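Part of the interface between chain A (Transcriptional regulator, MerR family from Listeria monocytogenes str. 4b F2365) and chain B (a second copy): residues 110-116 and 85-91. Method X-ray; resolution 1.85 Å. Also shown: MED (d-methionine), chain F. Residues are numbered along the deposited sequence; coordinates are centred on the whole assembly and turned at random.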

ATOM      1  N   LYS A 110       8.122  -8.979  16.002  1.00 28.78           N
ATOM      2  CA  LYS A 110       7.874 -10.428  15.961  1.00 28.93           C
ATOM      3  C   LYS A 110       9.091 -11.212  15.457  1.00 29.11           C
ATOM      4  O   LYS A 110       9.453 -12.269  16.031  1.00 28.13           O
ATOM      5  CB  LYS A 110       6.608 -10.701  15.158  1.00 27.04           C
ATOM      6  CG  LYS A 110       5.410 -10.482  16.036  1.00 31.49           C
ATOM      7  CD  LYS A 110       4.173 -10.116  15.234  1.00 36.87           C
ATOM      8  CE  LYS A 110       3.398 -11.340  14.931  1.00 37.32           C
ATOM      9  NZ  LYS A 110       4.089 -12.114  13.892  1.00 36.56           N
ATOM     10  N   ILE A 111       9.780 -10.678  14.445  1.00 27.97           N
ATOM     11  CA  ILE A 111      10.996 -11.294  13.927  1.00 29.72           C
ATOM     12  C   ILE A 111      12.147 -11.274  14.936  1.00 31.05           C
ATOM     13  O   ILE A 111      12.910 -12.256  15.041  1.00 30.92           O
ATOM     14  CB  ILE A 111      11.449 -10.651  12.591  1.00 29.78           C
ATOM     15  CG1 ILE A 111      10.463 -11.011  11.476  1.00 28.76           C
ATOM     16  CG2 ILE A 111      12.862 -11.136  12.206  1.00 29.74           C
ATOM     17  CD1 ILE A 111      10.523 -10.007  10.256  1.00 29.85           C
ATOM     18  N   ASP A 112      12.288 -10.174  15.669  1.00 32.38           N
ATOM     19  CA  ASP A 112      13.309 -10.110  16.744  1.00 34.15           C
ATOM     20  C   ASP A 112      13.026 -11.116  17.842  1.00 34.60           C
ATOM     21  O   ASP A 112      13.953 -11.715  18.380  1.00 34.73           O
ATOM     22  CB  ASP A 112      13.445  -8.700  17.347  1.00 34.10           C
ATOM     23  CG  ASP A 112      14.309  -8.684  18.641  1.00 36.98           C
ATOM     24  OD1 ASP A 112      15.529  -8.475  18.513  1.00 40.21           O
ATOM     25  OD2 ASP A 112      13.766  -8.887  19.767  1.00 41.20           O
ATOM     26  N   ASN A 113      11.752 -11.272  18.210  1.00 34.96           N
ATOM     27  CA  ASN A 113      11.396 -12.332  19.142  1.00 35.81           C
ATOM     28  C   ASN A 113      11.827 -13.732  18.661  1.00 35.32           C
ATOM     29  O   ASN A 113      12.441 -14.482  19.440  1.00 36.19           O
ATOM     30  CB  ASN A 113       9.923 -12.307  19.517  1.00 35.44           C
ATOM     31  CG  ASN A 113       9.613 -13.266  20.634  1.00 38.19           C
ATOM     32  OD1 ASN A 113      10.319 -13.292  21.656  1.00 37.45           O
ATOM     33  ND2 ASN A 113       8.592 -14.096  20.439  1.00 36.29           N
ATOM     34  N   TYR A 114      11.570 -14.069  17.391  1.00 34.63           N
ATOM     35  CA  TYR A 114      12.032 -15.354  16.833  1.00 34.30           C
ATOM     36  C   TYR A 114      13.557 -15.516  16.878  1.00 35.69           C
ATOM     37  O   TYR A 114      14.058 -16.509  17.416  1.00 36.11           O
ATOM     38  CB  TYR A 114      11.562 -15.567  15.391  1.00 33.92           C
ATOM     39  CG  TYR A 114      10.126 -16.020  15.228  1.00 32.30           C
ATOM     40  CD1 TYR A 114       9.141 -15.131  14.825  1.00 29.66           C
ATOM     41  CD2 TYR A 114       9.749 -17.358  15.465  1.00 28.88           C
ATOM     42  CE1 TYR A 114       7.805 -15.546  14.679  1.00 30.59           C
ATOM     43  CE2 TYR A 114       8.418 -17.774  15.325  1.00 29.45           C
ATOM     44  CZ  TYR A 114       7.453 -16.863  14.924  1.00 30.93           C
ATOM     45  OH  TYR A 114       6.154 -17.266  14.790  1.00 29.26           O
ATOM     46  N   ASP A 115      14.284 -14.546  16.314  1.00 36.36           N
ATOM     47  CA  ASP A 115      15.743 -14.635  16.183  1.00 37.86           C
ATOM     48  C   ASP A 115      16.483 -14.466  17.513  1.00 37.73           C
ATOM     49  O   ASP A 115      17.594 -14.983  17.653  1.00 39.31           O
ATOM     50  CB  ASP A 115      16.285 -13.560  15.228  1.00 37.55           C
ATOM     51  CG  ASP A 115      15.984 -13.840  13.761  1.00 38.50           C
ATOM     52  OD1 ASP A 115      15.556 -14.945  13.385  1.00 38.56           O
ATOM     53  OD2 ASP A 115      16.197 -12.925  12.960  1.00 40.52           O
ATOM     54  N   THR A 116      15.904 -13.725  18.454  1.00 38.15           N
ATOM     55  CA  THR A 116      16.604 -13.366  19.713  1.00 38.37           C
ATOM     56  C   THR A 116      16.281 -14.321  20.857  1.00 37.67           C
ATOM     57  O   THR A 116      17.094 -14.512  21.756  1.00 37.64           O
ATOM     58  CB  THR A 116      16.262 -11.927  20.218  1.00 38.28           C
ATOM     59  OG1 THR A 116      16.861 -10.963  19.349  1.00 41.23           O
ATOM     60  CG2 THR A 116      16.831 -11.701  21.618  1.00 39.72           C
TER
ATOM     61  N   LEU B  85       9.350 -16.806   6.793  1.00 23.91           N
ATOM     62  CA  LEU B  85       8.160 -16.278   6.134  1.00 25.30           C
ATOM     63  C   LEU B  85       8.002 -14.793   6.483  1.00 25.35           C
ATOM     64  O   LEU B  85       7.776 -13.975   5.595  1.00 26.59           O
ATOM     65  CB  LEU B  85       6.911 -17.078   6.501  1.00 24.82           C
ATOM     66  CG  LEU B  85       5.537 -16.696   5.929  1.00 25.40           C
ATOM     67  CD1 LEU B  85       4.521 -17.814   6.234  1.00 24.85           C
ATOM     68  CD2 LEU B  85       5.089 -15.410   6.595  1.00 29.96           C
ATOM     69  N   LEU B  86       8.068 -14.452   7.771  1.00 25.28           N
ATOM     70  CA  LEU B  86       7.896 -13.053   8.185  1.00 25.91           C
ATOM     71  C   LEU B  86       8.988 -12.150   7.633  1.00 26.37           C
ATOM     72  O   LEU B  86       8.698 -11.001   7.304  1.00 27.14           O
ATOM     73  CB  LEU B  86       7.848 -12.887   9.708  1.00 25.11           C
ATOM     74  CG  LEU B  86       6.680 -13.557  10.445  1.00 27.65           C
ATOM     75  CD1 LEU B  86       6.797 -13.310  11.921  1.00 27.07           C
ATOM     76  CD2 LEU B  86       5.357 -13.014   9.892  1.00 28.92           C
ATOM     77  N   LYS B  87      10.222 -12.651   7.569  1.00 26.27           N
ATOM     78  CA  LYS B  87      11.314 -11.873   6.992  1.00 26.71           C
ATOM     79  C   LYS B  87      11.065 -11.580   5.502  1.00 26.05           C
ATOM     80  O   LYS B  87      11.367 -10.471   5.030  1.00 25.95           O
ATOM     81  CB  LYS B  87      12.640 -12.558   7.188  1.00 27.68           C
ATOM     82  CG  LYS B  87      13.240 -12.327   8.555  1.00 27.70           C
ATOM     83  CD  LYS B  87      14.531 -13.141   8.621  1.00 31.53           C
ATOM     84  CE  LYS B  87      14.804 -13.565  10.045  1.00 34.71           C
ATOM     85  NZ  LYS B  87      16.020 -14.441  10.142  1.00 37.29           N
ATOM     86  N   LYS B  88      10.521 -12.553   4.766  1.00 26.52           N
ATOM     87  CA  LYS B  88      10.163 -12.312   3.350  1.00 27.11           C
ATOM     88  C   LYS B  88       9.038 -11.258   3.224  1.00 26.49           C
ATOM     89  O   LYS B  88       9.090 -10.355   2.353  1.00 26.49           O
ATOM     90  CB  LYS B  88       9.784 -13.615   2.648  1.00 27.92           C
ATOM     91  CG  LYS B  88      10.959 -14.604   2.457  1.00 29.59           C
ATOM     92  CD  LYS B  88      10.607 -15.721   1.464  1.00 34.00           C
ATOM     93  CE  LYS B  88      11.669 -16.835   1.484  1.00 36.75           C
ATOM     94  NZ  LYS B  88      11.906 -17.293   2.883  1.00 29.73           N
ATOM     95  N   GLN B  89       8.028 -11.366   4.081  1.00 26.42           N
ATOM     96  CA  GLN B  89       6.914 -10.392   4.090  1.00 24.53           C
ATOM     97  C   GLN B  89       7.419  -8.993   4.453  1.00 25.89           C
ATOM     98  O   GLN B  89       6.966  -7.986   3.862  1.00 24.59           O
ATOM     99  CB  GLN B  89       5.788 -10.835   5.026  1.00 25.76           C
ATOM    100  CG  GLN B  89       5.088 -12.131   4.517  1.00 24.16           C
ATOM    101  CD  GLN B  89       4.530 -11.972   3.098  1.00 29.86           C
ATOM    102  OE1 GLN B  89       3.888 -10.974   2.780  1.00 31.57           O
ATOM    103  NE2 GLN B  89       4.798 -12.947   2.234  1.00 26.83           N
ATOM    104  N   ARG B  90       8.364  -8.940   5.399  1.00 24.97           N
ATOM    105  CA  ARG B  90       8.997  -7.684   5.830  1.00 26.05           C
ATOM    106  C   ARG B  90       9.660  -6.940   4.648  1.00 25.28           C
ATOM    107  O   ARG B  90       9.436  -5.711   4.441  1.00 23.90           O
ATOM    108  CB  ARG B  90      10.056  -7.985   6.909  1.00 27.43           C
ATOM    109  CG  ARG B  90      10.451  -6.771   7.799  1.00 29.05           C
ATOM    110  CD  ARG B  90      11.455  -5.778   7.163  1.00 27.14           C
ATOM    111  NE  ARG B  90      11.912  -4.808   8.162  1.00 30.36           N
ATOM    112  CZ  ARG B  90      12.634  -3.710   7.914  1.00 30.91           C
ATOM    113  NH1 ARG B  90      12.944  -2.892   8.914  1.00 30.78           N
ATOM    114  NH2 ARG B  90      13.033  -3.409   6.679  1.00 31.76           N
ATOM    115  N   ILE B  91      10.485  -7.677   3.902  1.00 25.00           N
ATOM    116  CA  ILE B  91      11.192  -7.110   2.731  1.00 26.33           C
ATOM    117  C   ILE B  91      10.176  -6.607   1.682  1.00 27.16           C
ATOM    118  O   ILE B  91      10.341  -5.529   1.053  1.00 25.90           O
ATOM    119  CB  ILE B  91      12.092  -8.170   2.113  1.00 25.83           C
ATOM    120  CG1 ILE B  91      13.332  -8.362   3.018  1.00 26.32           C
ATOM    121  CG2 ILE B  91      12.346  -7.846   0.616  1.00 27.44           C
ATOM    122  CD1 ILE B  91      14.202  -9.508   2.646  1.00 30.91           C
TER
HETATM  123  N   MED F 513       3.303 -16.296  16.513  1.00 62.36           N
HETATM  124  CA  MED F 513       3.388 -15.104  17.343  1.00 62.63           C
HETATM  125  C   MED F 513       4.831 -14.818  17.734  1.00 62.64           C
HETATM  126  O   MED F 513       5.586 -15.805  17.940  1.00 62.50           O
HETATM  127  CB  MED F 513       2.656 -13.963  16.630  1.00 62.35           C
HETATM  128  CG  MED F 513       1.415 -13.552  17.436  1.00 62.41           C
HETATM  129  SD  MED F 513       0.154 -12.888  16.383  1.00 62.04           S
HETATM  130  CE  MED F 513      -1.390 -12.947  17.231  1.00 59.65           C
HETATM  131  OXT MED F 513       5.242 -13.637  17.876  1.00 62.63           O

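Two helical segments, one from each copy of the protein, pack with their N-to-C directions 144° apart, closer to antiparallel than to parallel. Their axes approach to 10.3 Å, a spacing bridged by side chains, and the nearest CA atoms are those of A:Ile111 and B:Leu86, 6.8 Å apart. Together the stretches bury 306 Å² against each other. Each is held by i to i+4 hydrogen bonds, for example A:Asp115 N to A:Ile111 O (3.0 Å) and B:Arg90 N to B:Leu86 O (2.8 Å).

Apolar packing centres on A:Ile111 and B:Leu86, which the opposing stretch covers most. CG1 of A:Ile111 lies 3.7 Å from CB of B:Leu86, van der Waals contact in which the hydrocarbon groups shield each other from solvent, while CD1 of A:Ile111 lies 3.6 Å from O of B:Leu86 and 3.9 Å from CB of B:Arg90. B:Leu86 extends its CD1 to 3.7 Å from CE1 of A:Tyr114, meeting the ring obliquely; the same methyl lies 3.6 Å from NZ of A:Lys110, an amine hydrogen-bonded elsewhere in the structure.

The charged pairing lies beside this apolar patch. The CA-to-CB bond of B:Lys87 points sideways, but the chain, with chi2 to chi4 all t, carries its amine to A:Asp115. There NZ of B:Lys87 forms a salt bridge with OD2 of A:Asp115 at 3.2 Å and donates weak hydrogen bonds to both carboxylate oxygens, OD2 at that distance and OD1 of A:Asp115 at 3.3 Å; opposite charges attract even though these bonds are weak. The aliphatic part of B:Lys87 also packs, its CE 3.8 Å from CG2 of A:Ile111.

The d-methionine borders chain A: its CB lies 3.2 Å from CE of A:Lys110, and its N is 3.5 Å from OH of A:Tyr114. Both protein residues therefore touch the ligand as well as B:Leu86.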